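Chromosome partition protein Smc (Pyrococcus yayanosii, PDB 5XEI) probably drives chromosome condensation and partitioning as a DNA-binding ATPase, represented here by its ATPase head with part of the coiled coil and the joint. Local coordinates at residues 29-34 against 491-496; 22-27 against 475-480; 141-146 against 446-451; 2-7 against 84-89. One frame throughout, in Å; residues are numbered along the deposited sequence.

Interaction 1. Residues 29-34 against 491-496; sequences TAIVGA and KIIGVS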
loop_
_atom_site.group_PDB
_atom_site.type_symbol
_atom_site.label_atom_id
_atom_site.label_comp_id
_atom_site.label_asym_id
_atom_site.label_seq_id
_atom_site.Cartn_x
_atom_site.Cartn_y
_atom_site.Cartn_z
ATOM N N THR A 29 14.947 -32.125 19.470
ATOM C CA THR A 29 15.416 -32.108 20.852
ATOM C C THR A 29 14.218 -32.271 21.775
ATOM O O THR A 29 13.144 -31.725 21.508
ATOM C CB THR A 29 16.151 -30.807 21.203
ATOM O OG1 THR A 29 17.266 -30.629 20.330
ATOM C CG2 THR A 29 16.653 -30.817 22.649
ATOM N N ALA A 30 14.406 -33.010 22.868
ATOM C CA ALA A 30 13.342 -33.265 23.833
ATOM C C ALA A 30 13.757 -32.797 25.228
ATOM O O ALA A 30 14.711 -33.325 25.815
ATOM C CB ALA A 30 12.979 -34.750 23.851
ATOM N N ILE A 31 13.029 -31.817 25.757
ATOM C CA ILE A 31 13.154 -31.408 27.150
ATOM C C ILE A 31 12.281 -32.328 28.002
ATOM O O ILE A 31 11.059 -32.396 27.801
ATOM C CB ILE A 31 12.733 -29.945 27.342
ATOM C CG1 ILE A 31 13.293 -29.022 26.237
ATOM C CG2 ILE A 31 13.139 -29.488 28.724
ATOM C CD1 ILE A 31 14.774 -28.972 26.161
ATOM N N VAL A 32 12.899 -33.024 28.966
ATOM C CA VAL A 32 12.172 -33.927 29.854
ATOM C C VAL A 32 12.540 -33.650 31.305
ATOM O O VAL A 32 13.626 -33.153 31.616
ATOM C CB VAL A 32 12.405 -35.420 29.532
ATOM C CG1 VAL A 32 11.958 -35.715 28.118
ATOM C CG2 VAL A 32 13.862 -35.801 29.747
ATOM N N GLY A 33 11.612 -33.991 32.186
ATOM C CA GLY A 33 11.697 -33.744 33.608
ATOM C C GLY A 33 10.329 -33.866 34.234
ATOM O O GLY A 33 9.301 -33.852 33.553
ATOM N N ALA A 34 10.316 -33.979 35.563
ATOM C CA ALA A 34 9.067 -34.248 36.262
ATOM C C ALA A 34 8.211 -32.992 36.361
ATOM O O ALA A 34 8.659 -31.872 36.082
ATOM C CB ALA A 34 9.333 -34.788 37.667
ATOM N N LYS A 491 18.332 -35.747 20.516
ATOM C CA LYS A 491 18.988 -35.274 21.723
ATOM C C LYS A 491 17.933 -35.151 22.811
ATOM O O LYS A 491 16.772 -34.834 22.529
ATOM C CB LYS A 491 19.685 -33.927 21.499
ATOM C CG LYS A 491 19.923 -33.135 22.788
ATOM C CD LYS A 491 20.651 -31.800 22.556
ATOM C CE LYS A 491 22.086 -32.028 22.119
ATOM N NZ LYS A 491 22.912 -30.809 22.228
ATOM N N ILE A 492 18.331 -35.440 24.050
ATOM C CA ILE A 492 17.474 -35.294 25.219
ATOM C C ILE A 492 18.165 -34.356 26.198
ATOM O O ILE A 492 19.353 -34.526 26.501
ATOM C CB ILE A 492 17.168 -36.647 25.884
ATOM C CG1 ILE A 492 16.573 -37.619 24.860
ATOM C CG2 ILE A 492 16.210 -36.466 27.046
ATOM C CD1 ILE A 492 16.738 -39.081 25.236
ATOM N N ILE A 493 17.428 -33.350 26.660
ATOM C CA ILE A 493 17.868 -32.434 27.704
ATOM C C ILE A 493 17.047 -32.763 28.941
ATOM O O ILE A 493 15.808 -32.800 28.881
ATOM C CB ILE A 493 17.670 -30.956 27.300
ATOM C CG1 ILE A 493 18.539 -30.548 26.100
ATOM C CG2 ILE A 493 17.875 -30.030 28.489
ATOM C CD1 ILE A 493 20.017 -30.563 26.357
ATOM N N GLY A 494 17.725 -33.010 30.056
ATOM C CA GLY A 494 17.060 -33.257 31.319
ATOM C C GLY A 494 16.997 -31.993 32.151
ATOM O O GLY A 494 17.910 -31.165 32.118
ATOM N N VAL A 495 15.904 -31.853 32.908
ATOM C CA VAL A 495 15.641 -30.666 33.712
ATOM C C VAL A 495 15.074 -31.125 35.049
ATOM O O VAL A 495 13.995 -31.715 35.092
ATOM C CB VAL A 495 14.665 -29.707 33.023
ATOM C CG1 VAL A 495 14.162 -28.632 34.022
ATOM C CG2 VAL A 495 15.331 -29.060 31.835
ATOM N N SER A 496 15.784 -30.842 36.135
ATOM C CA SER A 496 15.367 -31.258 37.473
ATOM C C SER A 496 15.576 -30.121 38.468
ATOM O O SER A 496 16.346 -29.195 38.201
ATOM C CB SER A 496 16.169 -32.467 37.944
ATOM O OG SER A 496 17.560 -32.164 37.862
#
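Ile31 and Ile493 lie side by side on one face of the sheet, pointing the same way, and the CD1 methyl of Ile31 packs on CB of Ile493 at 3.7 Å. CG1 of Ile31 stands anti to its own carbonyl carbon, and a chi2 of -61° turns CD1 to that neighbour. The other branch of Ile31, CG2, meets Val495 CG2 obliquely at 3.8 Å. Farther back on the same face, Thr29 CG2 touches both Ile493 CG1 and Lys491 CG. Val32 and Ile492 meet on the reverse face, CG2 against CG2 at 3.6 Å, and the small Ala30 also points to that side.

Beneath these side chains runs a parallel ladder in which Ala30 and Val32 each donate and accept. Ala30 N gives to Lys491 O and Ile493 N to Ala30 O; Val32 N then gives to Ile493 O at 2.9 Å and Val495 N to Val32 O. The strand directions are inclined by 21°. Past the last rung, Gly33 CA lies against Val495 O.

Farther out, strand 28-32 is bonded along its other edge to strand 475-480, and Ile42 of helix 41-49 packs on both Ile31 and Val495. Thr29 OG1 turns to the backbone N of Ser25. Ala34, predicted to bind ATP, has its carbonyl oxygen bonded to Ser37 OG. A buried parallel strand running straight into a glycine-rich loop and a helix is the hallmark of the P-loop, or Walker A motif, in the nucleotide-binding core of ABC-type ATPases.

Interaction 2. Residues 22-27 against 475-480; sequences IPFSKG and QFIVIT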
loop_
_atom_site.group_PDB
_atom_site.type_symbol
_atom_site.label_atom_id
_atom_site.label_comp_id
_atom_site.label_asym_id
_atom_site.label_seq_id
_atom_site.Cartn_x
_atom_site.Cartn_y
_atom_site.Cartn_z
ATOM N N ILE A 22 21.668 -23.831 26.957
ATOM C CA ILE A 22 20.899 -24.986 26.554
ATOM C C ILE A 22 21.119 -25.194 25.048
ATOM O O ILE A 22 20.649 -24.388 24.240
ATOM C CB ILE A 22 19.418 -24.809 26.891
ATOM C CG1 ILE A 22 19.314 -24.497 28.386
ATOM C CG2 ILE A 22 18.628 -26.046 26.477
ATOM C CD1 ILE A 22 17.916 -24.216 28.877
ATOM N N PRO A 23 21.852 -26.223 24.652
ATOM C CA PRO A 23 22.120 -26.444 23.230
ATOM C C PRO A 23 21.029 -27.301 22.609
ATOM O O PRO A 23 20.412 -28.152 23.256
ATOM C CB PRO A 23 23.463 -27.182 23.266
ATOM C CG PRO A 23 23.316 -28.053 24.525
ATOM C CD PRO A 23 22.418 -27.296 25.489
ATOM N N PHE A 24 20.787 -27.060 21.327
ATOM C CA PHE A 24 19.649 -27.644 20.636
ATOM C C PHE A 24 20.108 -28.414 19.410
ATOM O O PHE A 24 20.889 -27.899 18.601
ATOM C CB PHE A 24 18.655 -26.557 20.234
ATOM C CG PHE A 24 17.855 -26.042 21.379
ATOM C CD1 PHE A 24 17.184 -26.925 22.213
ATOM C CD2 PHE A 24 17.787 -24.690 21.643
ATOM C CE1 PHE A 24 16.445 -26.470 23.276
ATOM C CE2 PHE A 24 17.057 -24.227 22.708
ATOM C CZ PHE A 24 16.384 -25.120 23.530
ATOM N N SER A 25 19.624 -29.646 19.284
ATOM C CA SER A 25 19.748 -30.385 18.040
ATOM C C SER A 25 19.098 -29.600 16.903
ATOM O O SER A 25 18.098 -28.891 17.098
ATOM C CB SER A 25 19.098 -31.769 18.196
ATOM O OG SER A 25 18.927 -32.446 16.962
ATOM N N LYS A 26 19.694 -29.709 15.705
ATOM C CA LYS A 26 19.067 -29.148 14.513
ATOM C C LYS A 26 17.733 -29.818 14.216
ATOM O O LYS A 26 16.851 -29.193 13.619
ATOM C CB LYS A 26 19.999 -29.274 13.315
ATOM C CG LYS A 26 19.574 -28.465 12.079
ATOM C CD LYS A 26 20.396 -28.896 10.852
ATOM C CE LYS A 26 20.519 -27.820 9.792
ATOM N NZ LYS A 26 21.715 -28.089 8.921
ATOM N N GLY A 27 17.548 -31.062 14.636
ATOM C CA GLY A 27 16.256 -31.677 14.456
ATOM C C GLY A 27 15.411 -31.729 15.711
ATOM O O GLY A 27 14.871 -30.720 16.168
ATOM N N GLN A 475 13.226 -27.709 12.841
ATOM C CA GLN A 475 13.716 -27.972 14.195
ATOM C C GLN A 475 12.531 -28.160 15.126
ATOM O O GLN A 475 11.590 -27.352 15.110
ATOM C CB GLN A 475 14.589 -26.822 14.696
ATOM C CG GLN A 475 15.232 -27.040 16.068
ATOM C CD GLN A 475 16.291 -25.982 16.364
ATOM O OE1 GLN A 475 16.030 -24.776 16.242
ATOM N NE2 GLN A 475 17.509 -26.428 16.711
ATOM N N PHE A 476 12.571 -29.226 15.924
ATOM C CA PHE A 476 11.532 -29.517 16.907
ATOM C C PHE A 476 12.106 -29.552 18.319
ATOM O O PHE A 476 13.088 -30.255 18.587
ATOM C CB PHE A 476 10.837 -30.829 16.580
ATOM C CG PHE A 476 9.901 -30.725 15.419
ATOM C CD1 PHE A 476 8.599 -30.283 15.600
ATOM C CD2 PHE A 476 10.336 -31.057 14.132
ATOM C CE1 PHE A 476 7.746 -30.178 14.521
ATOM C CE2 PHE A 476 9.495 -30.956 13.049
ATOM C CZ PHE A 476 8.196 -30.523 13.236
ATOM N N ILE A 477 11.484 -28.787 19.208
ATOM C CA ILE A 477 11.839 -28.691 20.618
ATOM C C ILE A 477 10.597 -29.108 21.388
ATOM O O ILE A 477 9.627 -28.337 21.451
ATOM C CB ILE A 477 12.257 -27.263 20.990
ATOM C CG1 ILE A 477 13.490 -26.854 20.210
ATOM C CG2 ILE A 477 12.541 -27.131 22.455
ATOM C CD1 ILE A 477 14.013 -25.508 20.647
ATOM N N VAL A 478 10.601 -30.321 21.959
ATOM C CA VAL A 478 9.407 -30.875 22.610
ATOM C C VAL A 478 9.652 -31.047 24.107
ATOM O O VAL A 478 10.557 -31.782 24.514
ATOM C CB VAL A 478 8.969 -32.209 21.990
ATOM C CG1 VAL A 478 7.740 -32.726 22.728
ATOM C CG2 VAL A 478 8.668 -32.054 20.505
ATOM N N ILE A 479 8.818 -30.400 24.917
ATOM C CA ILE A 479 8.897 -30.476 26.373
ATOM C C ILE A 479 7.885 -31.512 26.840
ATOM O O ILE A 479 6.674 -31.278 26.801
ATOM C CB ILE A 479 8.622 -29.121 27.032
ATOM C CG1 ILE A 479 9.481 -28.021 26.426
ATOM C CG2 ILE A 479 8.875 -29.181 28.536
ATOM C CD1 ILE A 479 9.092 -26.665 26.961
ATOM N N THR A 480 8.383 -32.649 27.308
ATOM C CA THR A 480 7.530 -33.802 27.521
ATOM C C THR A 480 8.052 -34.604 28.703
ATOM O O THR A 480 9.114 -34.317 29.263
ATOM C CB THR A 480 7.460 -34.674 26.257
ATOM O OG1 THR A 480 6.544 -35.750 26.468
ATOM C CG2 THR A 480 8.813 -35.271 25.930
#
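The ring of Phe24 is met over its centre by the CD1 methyl of Ile477, a CH-pi contact that joins the connection leaving strand 20-23 to the parallel sheet of the P-loop ATPase head. CD1 stands 3.6 Å from the ring centroid, only 6° off the normal, and the two side chains cross at about a right angle. CG1 of Ile477 lies anti to its carbonyl carbon (chi1 -62°), and CD1 continues the chain outward to the ring. On the opposite face of Phe24, the carbonyl oxygen of Ile22 lies toward the rim.

Gln475 works differently, by reach. Its extended chain passes the carbonyl of Lys26, CG lying 3.6 Å from Lys26 O, and brings the amide to the loop backbone. NE2 gives an almost straight bond to Ser25 O, which lies in the amide plane; seen from the acceptor, the nitrogen sits above the carbonyl plane. OE1 accepts from Ile4 N, so one amide bridges this loop and strand 3-10. An alanine here would probably leave Ser25 O and Ile4 N without these partners, and so would lose the amide bridge between the loop and strand 3-10. The loop is also folded on itself by an ST turn, Ser25 OG accepting from Gly27 N. At its end Gly27 O takes the backbone N of Phe476 at 2.8 Å.

Interaction 3. Residues 141-146 against 446-451; sequences NLVLQG and YLFDEI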
loop_
_atom_site.group_PDB
_atom_site.type_symbol
_atom_site.label_atom_id
_atom_site.label_comp_id
_atom_site.label_asym_id
_atom_site.label_seq_id
_atom_site.Cartn_x
_atom_site.Cartn_y
_atom_site.Cartn_z
ATOM N N ASN A 141 3.720 -21.724 15.407
ATOM C CA ASN A 141 4.773 -22.699 15.670
ATOM C C ASN A 141 5.228 -22.724 17.131
ATOM O O ASN A 141 6.051 -23.583 17.485
ATOM C CB ASN A 141 5.985 -22.418 14.767
ATOM C CG ASN A 141 6.516 -21.012 14.953
ATOM O OD1 ASN A 141 5.739 -20.104 15.211
ATOM N ND2 ASN A 141 7.830 -20.832 14.871
ATOM N N LEU A 142 4.733 -21.805 17.973
ATOM C CA LEU A 142 4.946 -21.846 19.428
ATOM C C LEU A 142 3.669 -22.341 20.097
ATOM O O LEU A 142 2.705 -21.582 20.254
ATOM C CB LEU A 142 5.327 -20.481 19.989
ATOM C CG LEU A 142 6.336 -19.646 19.216
ATOM C CD1 LEU A 142 6.427 -18.254 19.801
ATOM C CD2 LEU A 142 7.675 -20.320 19.254
ATOM N N VAL A 143 3.683 -23.606 20.521
ATOM C CA VAL A 143 2.543 -24.231 21.182
ATOM C C VAL A 143 2.842 -24.424 22.662
ATOM O O VAL A 143 3.376 -25.459 23.075
ATOM C CB VAL A 143 2.184 -25.569 20.523
ATOM C CG1 VAL A 143 0.772 -25.940 20.861
ATOM C CG2 VAL A 143 2.353 -25.470 19.054
ATOM N N LEU A 144 2.479 -23.428 23.462
ATOM C CA LEU A 144 2.628 -23.422 24.908
ATOM C C LEU A 144 1.337 -23.898 25.576
ATOM O O LEU A 144 0.323 -24.137 24.924
ATOM C CB LEU A 144 2.993 -22.016 25.383
ATOM C CG LEU A 144 4.462 -21.628 25.296
ATOM C CD1 LEU A 144 5.306 -22.598 26.110
ATOM C CD2 LEU A 144 4.934 -21.607 23.872
ATOM N N GLN A 145 1.374 -24.025 26.899
ATOM C CA GLN A 145 0.199 -24.526 27.609
ATOM C C GLN A 145 -0.997 -23.595 27.379
ATOM O O GLN A 145 -0.868 -22.369 27.418
ATOM C CB GLN A 145 0.514 -24.698 29.108
ATOM C CG GLN A 145 1.994 -25.106 29.388
ATOM C CD GLN A 145 2.307 -25.600 30.829
ATOM O OE1 GLN A 145 1.511 -25.440 31.756
ATOM N NE2 GLN A 145 3.468 -26.237 30.991
ATOM N N GLY A 146 -2.156 -24.188 27.089
ATOM C CA GLY A 146 -3.354 -23.432 26.775
ATOM C C GLY A 146 -3.465 -22.914 25.349
ATOM O O GLY A 146 -4.528 -22.395 24.975
ATOM N N TYR A 446 9.726 -25.351 15.639
ATOM C CA TYR A 446 8.466 -25.553 16.333
ATOM C C TYR A 446 8.752 -25.835 17.808
ATOM O O TYR A 446 9.716 -26.529 18.141
ATOM C CB TYR A 446 7.662 -26.719 15.681
ATOM C CG TYR A 446 7.321 -26.410 14.256
ATOM C CD1 TYR A 446 8.261 -26.603 13.243
ATOM C CD2 TYR A 446 6.072 -25.879 13.915
ATOM C CE1 TYR A 446 7.973 -26.280 11.938
ATOM C CE2 TYR A 446 5.762 -25.553 12.597
ATOM C CZ TYR A 446 6.719 -25.754 11.618
ATOM O OH TYR A 446 6.452 -25.431 10.314
ATOM N N LEU A 447 7.908 -25.308 18.693
ATOM C CA LEU A 447 8.041 -25.541 20.125
ATOM C C LEU A 447 6.768 -26.178 20.646
ATOM O O LEU A 447 5.704 -25.553 20.620
ATOM C CB LEU A 447 8.317 -24.250 20.877
ATOM C CG LEU A 447 8.354 -24.395 22.401
ATOM C CD1 LEU A 447 9.509 -25.289 22.789
ATOM C CD2 LEU A 447 8.468 -23.005 23.071
ATOM N N PHE A 448 6.885 -27.402 21.142
ATOM C CA PHE A 448 5.766 -28.154 21.697
ATOM C C PHE A 448 6.069 -28.418 23.165
ATOM O O PHE A 448 6.853 -29.308 23.501
ATOM C CB PHE A 448 5.545 -29.474 20.960
ATOM C CG PHE A 448 5.111 -29.320 19.536
ATOM C CD1 PHE A 448 4.570 -28.129 19.066
ATOM C CD2 PHE A 448 5.257 -30.384 18.643
ATOM C CE1 PHE A 448 4.181 -28.006 17.714
ATOM C CE2 PHE A 448 4.878 -30.263 17.303
ATOM C CZ PHE A 448 4.346 -29.071 16.840
ATOM N N ASP A 449 5.451 -27.661 24.040
ATOM C CA ASP A 449 5.441 -28.008 25.439
ATOM C C ASP A 449 4.157 -28.799 25.623
ATOM O O ASP A 449 3.214 -28.559 24.877
ATOM C CB ASP A 449 5.444 -26.734 26.270
ATOM C CG ASP A 449 5.573 -27.015 27.732
ATOM O OD1 ASP A 449 5.674 -26.036 28.490
ATOM O OD2 ASP A 449 5.639 -28.217 28.114
ATOM N N GLU A 450 4.083 -29.680 26.642
ATOM C CA GLU A 450 2.987 -30.655 26.825
ATOM C C GLU A 450 2.476 -31.247 25.495
ATOM O O GLU A 450 3.224 -31.961 24.820
ATOM C CB GLU A 450 1.780 -30.075 27.602
ATOM C CG GLU A 450 1.096 -28.932 26.903
ATOM C CD GLU A 450 1.832 -27.620 27.059
ATOM O OE1 GLU A 450 2.772 -27.482 27.871
ATOM O OE2 GLU A 450 1.625 -26.766 26.174
ATOM N N ILE A 451 1.199 -30.991 25.142
ATOM C CA ILE A 451 0.408 -31.451 23.985
ATOM C C ILE A 451 0.251 -32.968 23.957
ATOM O O ILE A 451 -0.658 -33.490 23.303
ATOM C CB ILE A 451 0.928 -30.952 22.615
ATOM C CG1 ILE A 451 2.031 -31.840 22.054
ATOM C CG2 ILE A 451 1.382 -29.521 22.685
ATOM C CD1 ILE A 451 2.524 -31.373 20.692
#
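Gln145 crosses the carboxylates of Asp449 and Glu450 obliquely. Its CB lies 3.8 Å from each carboxylate oxygen of Glu450, and CG passes closer still to Glu450 OE1, a proximity too tight to be trusted at this resolution. Beyond CG the chain is extended (chi2 -167°) and carries CD past Glu450 to the amide. At the tip, NE2 makes a weak hydrogen bond of 3.3 Å to Asp449 OD1, the amide and carboxylate planes turned 65° apart.

Behind this polar end, three backbone bonds tie the segments in parallel: Leu447 N to Asn141 O, Val143 N to Leu447 O and Asp449 N to Val143 O. Val143 inserts CG2 at the edge of the Phe448 ring, near its plane, 3.4 Å from CE1. On the other face, Leu144 sets CD2 against Leu447 CD2 at 3.9 Å.

Hydrophobic residues followed by Asp449 and Glu450 fit the Walker B pattern, and Gln145 is consistent with the Q-loop glutamine of ABC ATPases. The side chain of Ser40, predicted to bind ATP, comes within about 3 Å of that of Asp449, nearest atoms. The parallel pairing thus sets Asp449 and the Gln145 amide beside the predicted ATP site, with Glu450 next in the chain.

Interaction 4. Residues 2-7 against 84-89; sequences PYIEKL and IYFNNE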
loop_
_atom_site.group_PDB
_atom_site.type_symbol
_atom_site.label_atom_id
_atom_site.label_comp_id
_atom_site.label_asym_id
_atom_site.label_seq_id
_atom_site.Cartn_x
_atom_site.Cartn_y
_atom_site.Cartn_z
ATOM N N PRO A 2 16.444 -20.228 9.229
ATOM C CA PRO A 2 17.392 -20.316 10.351
ATOM C C PRO A 2 16.997 -21.401 11.344
ATOM O O PRO A 2 16.040 -22.144 11.101
ATOM C CB PRO A 2 17.319 -18.919 10.985
ATOM C CG PRO A 2 16.804 -18.043 9.915
ATOM C CD PRO A 2 15.850 -18.886 9.128
ATOM N N TYR A 3 17.717 -21.505 12.459
ATOM C CA TYR A 3 17.329 -22.449 13.498
ATOM C C TYR A 3 18.129 -22.155 14.765
ATOM O O TYR A 3 19.258 -21.654 14.701
ATOM C CB TYR A 3 17.531 -23.900 13.041
ATOM C CG TYR A 3 18.977 -24.289 12.851
ATOM C CD1 TYR A 3 19.714 -24.812 13.911
ATOM C CD2 TYR A 3 19.608 -24.138 11.619
ATOM C CE1 TYR A 3 21.032 -25.174 13.762
ATOM C CE2 TYR A 3 20.935 -24.498 11.457
ATOM C CZ TYR A 3 21.641 -25.018 12.539
ATOM O OH TYR A 3 22.963 -25.383 12.418
ATOM N N ILE A 4 17.534 -22.480 15.911
ATOM C CA ILE A 4 18.093 -22.101 17.201
ATOM C C ILE A 4 19.292 -22.985 17.503
ATOM O O ILE A 4 19.149 -24.197 17.698
ATOM C CB ILE A 4 17.039 -22.227 18.303
ATOM C CG1 ILE A 4 15.813 -21.393 17.933
ATOM C CG2 ILE A 4 17.654 -21.822 19.630
ATOM C CD1 ILE A 4 14.570 -21.741 18.725
ATOM N N GLU A 5 20.476 -22.382 17.562
ATOM C CA GLU A 5 21.660 -23.142 17.954
ATOM C C GLU A 5 21.710 -23.352 19.457
ATOM O O GLU A 5 22.126 -24.418 19.916
ATOM C CB GLU A 5 22.931 -22.444 17.476
ATOM C CG GLU A 5 22.759 -21.813 16.097
ATOM C CD GLU A 5 24.015 -21.124 15.565
ATOM O OE1 GLU A 5 24.769 -21.751 14.777
ATOM O OE2 GLU A 5 24.234 -19.943 15.929
ATOM N N LYS A 6 21.279 -22.367 20.241
ATOM C CA LYS A 6 21.275 -22.541 21.690
ATOM C C LYS A 6 20.483 -21.422 22.353
ATOM O O LYS A 6 20.094 -20.432 21.724
ATOM C CB LYS A 6 22.691 -22.562 22.256
ATOM C CG LYS A 6 23.354 -21.207 22.212
ATOM C CD LYS A 6 24.786 -21.307 22.663
ATOM C CE LYS A 6 25.516 -19.989 22.430
ATOM N NZ LYS A 6 26.927 -20.003 22.917
ATOM N N LEU A 7 20.301 -21.573 23.655
ATOM C CA LEU A 7 19.513 -20.644 24.439
ATOM C C LEU A 7 20.177 -20.464 25.796
ATOM O O LEU A 7 20.630 -21.436 26.403
ATOM C CB LEU A 7 18.074 -21.160 24.561
ATOM C CG LEU A 7 17.029 -20.408 25.364
ATOM C CD1 LEU A 7 16.572 -19.243 24.541
ATOM C CD2 LEU A 7 15.868 -21.324 25.569
ATOM N N ILE A 84 19.212 -15.710 22.726
ATOM C CA ILE A 84 18.898 -16.783 21.799
ATOM C C ILE A 84 19.801 -16.659 20.582
ATOM O O ILE A 84 20.018 -15.558 20.064
ATOM C CB ILE A 84 17.405 -16.773 21.410
ATOM C CG1 ILE A 84 17.070 -17.962 20.527
ATOM C CG2 ILE A 84 17.043 -15.495 20.701
ATOM C CD1 ILE A 84 15.596 -18.119 20.389
ATOM N N TYR A 85 20.333 -17.790 20.131
ATOM C CA TYR A 85 21.299 -17.809 19.040
ATOM C C TYR A 85 20.723 -18.587 17.874
ATOM O O TYR A 85 20.414 -19.774 18.019
ATOM C CB TYR A 85 22.601 -18.446 19.487
ATOM C CG TYR A 85 23.293 -17.721 20.602
ATOM C CD1 TYR A 85 22.800 -17.750 21.909
ATOM C CD2 TYR A 85 24.467 -17.033 20.361
ATOM C CE1 TYR A 85 23.469 -17.086 22.942
ATOM C CE2 TYR A 85 25.126 -16.373 21.368
ATOM C CZ TYR A 85 24.630 -16.400 22.651
ATOM O OH TYR A 85 25.327 -15.726 23.616
ATOM N N PHE A 86 20.589 -17.920 16.727
ATOM C CA PHE A 86 20.094 -18.526 15.495
ATOM C C PHE A 86 21.227 -18.720 14.504
ATOM O O PHE A 86 22.096 -17.852 14.356
ATOM C CB PHE A 86 19.038 -17.668 14.825
ATOM C CG PHE A 86 17.797 -17.513 15.612
ATOM C CD1 PHE A 86 16.785 -18.434 15.507
ATOM C CD2 PHE A 86 17.621 -16.420 16.431
ATOM C CE1 PHE A 86 15.617 -18.275 16.228
ATOM C CE2 PHE A 86 16.463 -16.258 17.150
ATOM C CZ PHE A 86 15.460 -17.186 17.050
ATOM N N ASN A 87 21.197 -19.852 13.810
ATOM C CA ASN A 87 22.092 -20.080 12.690
ATOM C C ASN A 87 21.446 -19.495 11.446
ATOM O O ASN A 87 20.353 -19.920 11.054
ATOM C CB ASN A 87 22.379 -21.565 12.500
ATOM C CG ASN A 87 23.328 -21.818 11.358
ATOM O OD1 ASN A 87 22.938 -21.749 10.196
ATOM N ND2 ASN A 87 24.587 -22.092 11.679
ATOM N N ASN A 88 22.122 -18.528 10.827
ATOM C CA ASN A 88 21.587 -17.797 9.687
ATOM C C ASN A 88 22.380 -18.050 8.411
ATOM O O ASN A 88 22.345 -17.225 7.493
ATOM C CB ASN A 88 21.555 -16.301 9.993
ATOM C CG ASN A 88 20.572 -15.578 9.138
ATOM O OD1 ASN A 88 19.531 -16.127 8.805
ATOM N ND2 ASN A 88 20.893 -14.354 8.756
ATOM N N GLU A 89 23.104 -19.175 8.333
ATOM C CA GLU A 89 23.880 -19.499 7.136
ATOM C C GLU A 89 23.018 -19.578 5.890
ATOM O O GLU A 89 23.563 -19.667 4.787
ATOM C CB GLU A 89 24.617 -20.837 7.298
ATOM C CG GLU A 89 25.813 -20.820 8.256
ATOM C CD GLU A 89 26.374 -22.227 8.549
ATOM O OE1 GLU A 89 26.062 -23.182 7.794
ATOM O OE2 GLU A 89 27.128 -22.376 9.546
#
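Asn87 ND2 is held between two carboxylates, giving a bond of 3.1 Å to Glu5 OE1 and a weak one to Glu89 OE2. Glu5 belongs to a classic beta bulge in the antiparallel sheet: Glu5 and Lys6 together face Tyr85, Glu5 N bonding to Tyr85 O and Tyr85 N to Lys6 O. The oxygen of Glu5 lies in the amide plane of Asn87, whereas ND2 approaches from above the carboxylate plane, the two flat groups being 76° apart. An alanine in place of Glu5 would probably cost ND2 its bond across the strands, leaving it the weak one to Glu89. Glu5 OE2 also lies close to Glu99 OE2, a like charge that may raise the proton affinity of the pair.

Asn87 CG is anti to the backbone N (chi1 -179°), and its amide runs beside the Tyr3 ring with planes 17° apart, CB over one face toward the rim. OD1 accepts from Glu89 N in an Asx turn at the end of strand 80-87.

On the buried face Ile4 CG1 packs on Phe86 CE1 at 3.6 Å, and Leu7 CD1 on Ile84 CB. Tyr85 is anchored at its hydroxyl by Glu8. Over the centre of its ring Lys6 sets CE at 3.4 Å, and NZ follows in a cation-pi contact 4.4 Å from the centroid.

How the interactions relate
From the N terminus, the chain pairs strand 80-87 with strand 3-10, so interaction 4 closes the first of the four loops, within the antiparallel sheet. Residues 22-27 and 29-34 wait for partners near the C-terminal end: interactions 2 and 1 close there, crossing each other and each crossing interaction 4. Interaction 3 opens after interaction 4 has closed and is nested inside both long loops; most of the 299 residues it spans are helix, including the coiled-coil arms. Strands 142-143, 445-449, 475-480, 28-32 and 491-498 lie in that order in the mixed sheet, joining interactions 3, 2 and 1, while interaction 2 touches interaction 4 and links the two sheets of the head.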